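Protein adenylyltransferase (Bartonella henselae str. Houston-1, PDB 5NH2) transfers adenosine 5'-monophosphate from ATP to tyrosine or threonine residues of host target proteins, through its Fic (fido) domain, and so contributes to virulence. Local coordinates at residues 216-221 with 266-270; 204-208 with 238-242. All coordinates share one frame; numbering follows the deposited sequence.

Contact 1 of 2, residues 216-221 with 266-270; sequences RLLKEF and YIIGN
Apolar side chains of L217, L218 and F221 pack against Y266 and I268 in a buried helix-on-sheet contact, where helix 212-227 lies against one face of a mixed β-sheet. The axes of the two segments approach to 8.5 Å and run at 126° to each other, so the helix crosses the strand at a slant. I268 is the hub, and its two branches divide the work. CG2 rests on L217 CB at 3.8 Å. The other branch leans on L218, I268 CG1 to L218 CD2 at 3.9 Å, and carries CD1 over one face of the F221 ring, 4.0 Å from the ring centroid, as a CH-pi contact. Strand 265-270 lies between 237-239 and 257-262 in the sheet of the OB-like intracellular delivery domain, and I268 also touches A259 on the latter strand. F221 has CG anti to the backbone N (chi1 169°), which sends the ring along the strand toward Y266; there its CZ sits 3.8 Å from Y266 CG, over the tyrosine ring but toward the rim. The two ring planes meet obliquely, at 46°. At the other end L217 CD1 lies 4.0 Å from N270 N, reaching the backbone beside G269. Polar groups frame this margin: the R216 guanidinium forms salt bridges with E256 and E213, while N270 OD1 accepts a hydrogen bond from D272 N.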
loop_
_atom_site.group_PDB
_atom_site.type_symbol
_atom_site.label_atom_id
_atom_site.label_comp_id
_atom_site.label_asym_id
_atom_site.label_seq_id
_atom_site.Cartn_x
_atom_site.Cartn_y
_atom_site.Cartn_z
ATOM N N ARG A 216 -14.370 -3.059 -8.934
ATOM C CA ARG A 216 -15.193 -4.270 -8.857
ATOM C C ARG A 216 -14.504 -5.436 -9.557
ATOM O O ARG A 216 -14.525 -6.569 -9.058
ATOM C CB ARG A 216 -16.565 -4.066 -9.520
ATOM C CG ARG A 216 -17.522 -3.046 -8.987
ATOM C CD ARG A 216 -18.982 -3.314 -9.539
ATOM N NE ARG A 216 -19.271 -2.779 -10.886
ATOM C CZ ARG A 216 -19.096 -3.437 -12.045
ATOM N NH1 ARG A 216 -18.622 -4.676 -12.059
ATOM N NH2 ARG A 216 -19.394 -2.859 -13.208
ATOM N N LEU A 217 -13.921 -5.163 -10.744
ATOM C CA LEU A 217 -13.308 -6.184 -11.581
ATOM C C LEU A 217 -12.083 -6.779 -10.910
ATOM O O LEU A 217 -11.918 -8.011 -10.880
ATOM C CB LEU A 217 -12.921 -5.575 -12.929
ATOM C CG LEU A 217 -14.074 -5.016 -13.756
ATOM C CD1 LEU A 217 -13.557 -4.421 -15.048
ATOM C CD2 LEU A 217 -15.165 -6.063 -14.012
ATOM N N LEU A 218 -11.223 -5.913 -10.346
ATOM C CA LEU A 218 -10.004 -6.411 -9.720
ATOM C C LEU A 218 -10.308 -7.090 -8.394
ATOM O O LEU A 218 -9.638 -8.060 -8.024
ATOM C CB LEU A 218 -9.014 -5.278 -9.502
ATOM C CG LEU A 218 -8.252 -4.861 -10.722
ATOM C CD1 LEU A 218 -7.582 -3.529 -10.421
ATOM C CD2 LEU A 218 -7.203 -5.916 -11.048
ATOM N N LYS A 219 -11.284 -6.566 -7.650
ATOM C CA LYS A 219 -11.800 -7.269 -6.466
ATOM C C LYS A 219 -12.231 -8.715 -6.774
ATOM O O LYS A 219 -11.840 -9.668 -6.071
ATOM C CB LYS A 219 -12.974 -6.496 -5.878
ATOM C CG LYS A 219 -12.565 -5.363 -4.978
ATOM C CD LYS A 219 -13.776 -4.868 -4.196
ATOM C CE LYS A 219 -13.405 -3.732 -3.252
ATOM N NZ LYS A 219 -14.486 -3.429 -2.269
ATOM N N GLU A 220 -13.052 -8.895 -7.815
ATOM C CA GLU A 220 -13.429 -10.256 -8.185
ATOM C C GLU A 220 -12.210 -11.077 -8.542
ATOM O O GLU A 220 -12.072 -12.214 -8.071
ATOM C CB GLU A 220 -14.400 -10.244 -9.346
ATOM C CG GLU A 220 -14.792 -11.573 -9.850
ATOM C CD GLU A 220 -15.644 -11.448 -11.090
ATOM O OE1 GLU A 220 -16.881 -11.363 -10.949
ATOM O OE2 GLU A 220 -15.076 -11.388 -12.204
ATOM N N PHE A 221 -11.286 -10.509 -9.343
ATOM C CA PHE A 221 -10.160 -11.318 -9.804
ATOM C C PHE A 221 -9.282 -11.754 -8.638
ATOM O O PHE A 221 -8.809 -12.896 -8.598
ATOM C CB PHE A 221 -9.312 -10.567 -10.828
ATOM C CG PHE A 221 -8.010 -11.265 -11.131
ATOM C CD1 PHE A 221 -7.966 -12.350 -11.989
ATOM C CD2 PHE A 221 -6.852 -10.877 -10.520
ATOM C CE1 PHE A 221 -6.768 -12.997 -12.263
ATOM C CE2 PHE A 221 -5.644 -11.535 -10.770
ATOM C CZ PHE A 221 -5.604 -12.590 -11.649
ATOM N N TYR A 266 -1.441 -10.435 -16.045
ATOM C CA TYR A 266 -2.906 -10.576 -16.029
ATOM C C TYR A 266 -3.600 -9.248 -16.381
ATOM O O TYR A 266 -3.427 -8.239 -15.677
ATOM C CB TYR A 266 -3.399 -11.076 -14.670
ATOM C CG TYR A 266 -2.965 -12.465 -14.334
ATOM C CD1 TYR A 266 -3.568 -13.556 -14.928
ATOM C CD2 TYR A 266 -1.970 -12.691 -13.401
ATOM C CE1 TYR A 266 -3.175 -14.848 -14.616
ATOM C CE2 TYR A 266 -1.579 -13.969 -13.072
ATOM C CZ TYR A 266 -2.179 -15.039 -13.690
ATOM O OH TYR A 266 -1.786 -16.308 -13.378
ATOM N N ILE A 267 -4.422 -9.278 -17.440
ATOM C CA ILE A 267 -5.193 -8.145 -17.957
ATOM C C ILE A 267 -6.667 -8.425 -17.677
ATOM O O ILE A 267 -7.228 -9.386 -18.221
ATOM C CB ILE A 267 -4.965 -7.948 -19.471
ATOM C CG1 ILE A 267 -3.480 -8.059 -19.821
ATOM C CG2 ILE A 267 -5.474 -6.603 -19.922
ATOM C CD1 ILE A 267 -2.587 -7.081 -19.021
ATOM N N ILE A 268 -7.316 -7.586 -16.845
ATOM C CA ILE A 268 -8.732 -7.763 -16.501
ATOM C C ILE A 268 -9.576 -6.842 -17.372
ATOM O O ILE A 268 -9.197 -5.695 -17.635
ATOM C CB ILE A 268 -9.017 -7.503 -15.003
ATOM C CG1 ILE A 268 -7.986 -8.191 -14.099
ATOM C CG2 ILE A 268 -10.442 -7.986 -14.616
ATOM C CD1 ILE A 268 -7.766 -9.606 -14.427
ATOM N N GLY A 269 -10.740 -7.341 -17.818
ATOM C CA GLY A 269 -11.676 -6.535 -18.576
ATOM C C GLY A 269 -13.095 -6.901 -18.237
ATOM O O GLY A 269 -13.368 -7.907 -17.566
ATOM N N ASN A 270 -14.020 -6.060 -18.696
ATOM C CA ASN A 270 -15.431 -6.222 -18.397
ATOM C C ASN A 270 -16.031 -7.274 -19.323
ATOM O O ASN A 270 -15.749 -7.261 -20.522
ATOM C CB ASN A 270 -16.130 -4.882 -18.586
ATOM C CG ASN A 270 -17.486 -4.838 -17.950
ATOM O OD1 ASN A 270 -18.371 -5.635 -18.273
ATOM N ND2 ASN A 270 -17.660 -3.900 -17.019
#

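Contact 2 of 2, residues 204-208 with 238-242; sequences HLFED and MVAKE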
loop_
_atom_site.group_PDB
_atom_site.type_symbol
_atom_site.label_atom_id
_atom_site.label_comp_id
_atom_site.label_asym_id
_atom_site.label_seq_id
_atom_site.Cartn_x
_atom_site.Cartn_y
_atom_site.Cartn_z
ATOM N N HIS A 204 -2.104 4.889 -14.706
ATOM C CA HIS A 204 -2.942 3.704 -14.932
ATOM C C HIS A 204 -3.209 2.955 -13.618
ATOM O O HIS A 204 -4.361 2.561 -13.328
ATOM C CB HIS A 204 -2.258 2.809 -15.975
ATOM C CG HIS A 204 -3.012 1.557 -16.315
ATOM N ND1 HIS A 204 -2.418 0.478 -16.945
ATOM C CD2 HIS A 204 -4.312 1.210 -16.127
ATOM C CE1 HIS A 204 -3.313 -0.483 -17.118
ATOM N NE2 HIS A 204 -4.469 -0.066 -16.625
ATOM N N LEU A 205 -2.163 2.833 -12.782
ATOM C CA LEU A 205 -2.313 2.337 -11.419
ATOM C C LEU A 205 -3.418 3.087 -10.660
ATOM O O LEU A 205 -4.363 2.455 -10.165
ATOM C CB LEU A 205 -0.970 2.438 -10.679
ATOM C CG LEU A 205 -0.836 1.692 -9.334
ATOM C CD1 LEU A 205 0.612 1.333 -9.069
ATOM C CD2 LEU A 205 -1.332 2.492 -8.194
ATOM N N PHE A 206 -3.301 4.434 -10.532
ATOM C CA PHE A 206 -4.306 5.226 -9.789
ATOM C C PHE A 206 -5.706 5.101 -10.411
ATOM O O PHE A 206 -6.717 5.152 -9.685
ATOM C CB PHE A 206 -3.912 6.725 -9.712
ATOM C CG PHE A 206 -3.005 7.100 -8.513
ATOM C CD1 PHE A 206 -1.735 6.496 -8.326
ATOM C CD2 PHE A 206 -3.391 8.107 -7.622
ATOM C CE1 PHE A 206 -0.911 6.864 -7.254
ATOM C CE2 PHE A 206 -2.581 8.485 -6.514
ATOM C CZ PHE A 206 -1.356 7.865 -6.327
ATOM N N GLU A 207 -5.790 4.918 -11.751
ATOM C CA GLU A 207 -7.104 4.756 -12.385
ATOM C C GLU A 207 -7.779 3.425 -11.985
ATOM O O GLU A 207 -8.962 3.407 -11.611
ATOM C CB GLU A 207 -6.976 4.878 -13.908
ATOM C CG GLU A 207 -8.156 4.278 -14.691
ATOM C CD GLU A 207 -9.409 5.166 -14.730
ATOM O OE1 GLU A 207 -9.380 6.349 -14.263
ATOM O OE2 GLU A 207 -10.450 4.650 -15.223
ATOM N N ASP A 208 -7.037 2.315 -12.040
ATOM C CA ASP A 208 -7.602 1.002 -11.725
ATOM C C ASP A 208 -8.148 0.917 -10.296
ATOM O O ASP A 208 -9.114 0.176 -10.044
ATOM C CB ASP A 208 -6.531 -0.080 -11.939
ATOM C CG ASP A 208 -6.335 -0.409 -13.402
ATOM O OD1 ASP A 208 -7.009 0.232 -14.250
ATOM O OD2 ASP A 208 -5.513 -1.296 -13.716
ATOM N N MET A 238 -3.556 -5.902 -13.978
ATOM C CA MET A 238 -4.105 -4.588 -14.243
ATOM C C MET A 238 -5.342 -4.737 -15.099
ATOM O O MET A 238 -5.609 -5.796 -15.692
ATOM C CB MET A 238 -3.105 -3.657 -14.929
ATOM C CG MET A 238 -2.567 -4.245 -16.163
ATOM S SD MET A 238 -0.964 -3.552 -16.566
ATOM C CE MET A 238 -0.629 -4.497 -18.029
ATOM N N VAL A 239 -6.096 -3.657 -15.135
ATOM C CA VAL A 239 -7.312 -3.614 -15.911
ATOM C C VAL A 239 -6.970 -3.039 -17.265
ATOM O O VAL A 239 -6.242 -2.043 -17.356
ATOM C CB VAL A 239 -8.374 -2.788 -15.191
ATOM C CG1 VAL A 239 -9.530 -2.414 -16.141
ATOM C CG2 VAL A 239 -8.867 -3.611 -13.997
ATOM N N ALA A 240 -7.465 -3.688 -18.320
ATOM C CA ALA A 240 -7.217 -3.229 -19.675
ATOM C C ALA A 240 -7.522 -1.743 -19.816
ATOM O O ALA A 240 -8.533 -1.250 -19.305
ATOM C CB ALA A 240 -8.077 -4.033 -20.647
ATOM N N LYS A 241 -6.622 -1.032 -20.510
ATOM C CA LYS A 241 -6.794 0.393 -20.795
ATOM C C LYS A 241 -7.731 0.615 -21.981
ATOM O O LYS A 241 -7.692 -0.117 -22.977
ATOM C CB LYS A 241 -5.452 1.060 -21.105
ATOM C CG LYS A 241 -4.384 0.920 -20.063
ATOM C CD LYS A 241 -3.201 1.873 -20.363
ATOM C CE LYS A 241 -3.639 3.355 -20.420
ATOM N NZ LYS A 241 -2.523 4.308 -20.136
ATOM N N GLU A 242 -8.550 1.657 -21.884
ATOM C CA GLU A 242 -9.497 1.941 -22.940
ATOM C C GLU A 242 -8.742 2.238 -24.235
ATOM O O GLU A 242 -7.871 3.113 -24.277
ATOM C CB GLU A 242 -10.393 3.123 -22.548
ATOM C CG GLU A 242 -11.510 2.833 -21.530
ATOM C CD GLU A 242 -11.024 2.880 -20.081
ATOM O OE1 GLU A 242 -9.974 3.510 -19.816
ATOM O OE2 GLU A 242 -11.695 2.276 -19.216
HETATM O O HOH W 1 -7.725 0.567 -17.089
#
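H204 and D208, one turn apart on helix 200-208, grip both polar backbone atoms of V239 where the edge strand 237-239 of the mixed β-sheet runs out into a loop. Segments 204-208 and 238-242 belong to the fido and intracellular delivery sequence families respectively, and the contact joins helix 200-208 to the end of strand 237-239. The tight side is at D208, whose buried carboxylate takes a nearly straight bond (173°) from V239 N to OD2 at 2.8 Å. That N-H arrives from above the carboxylate plane, and R185 forms a salt bridge to the same oxygen. The charge of R185 would be expected to favour the ionised carboxylate. V239 CB closes in on D208 OD1 at 3.4 Å, and OD1 also receives a hydrogen bond from a water that reaches A240 O as well. Toward the looser, partly exposed side, K241 lays its aliphatic chain over one face of the H204 imidazole, with CG 3.6 Å from the ring centroid, and M238 SD stands obliquely to the ring at 4.8 Å from that centroid. CG of H204, anti to the backbone N (chi1 -180°), carries the imidazole out to V239, where NE2 donates to V239 O at 2.8 Å, the oxygen lying almost in the imidazole plane.

In the fold
Contacts 1 and 2 lie about 10 Å apart, centre to centre, and share one sheet, since strands 237-239 and 265-270 are parallel neighbours in it. Probable backbone hydrogen bonds join them: I268 N to M238 O and I268 O to A240 N, each 2.7 Å. Side chains bridge them too, with L218 CG 3.6 Å from V239 CG2. The segments alternate along the chain: helices 200-208 and 212-227 come one after the other, then each meets a strand of the same sheet. Both contacts lie away from the annotated ATP-binding residues, E155 to R159 among them, and connect the delivery-domain sheet to the helices preceding it.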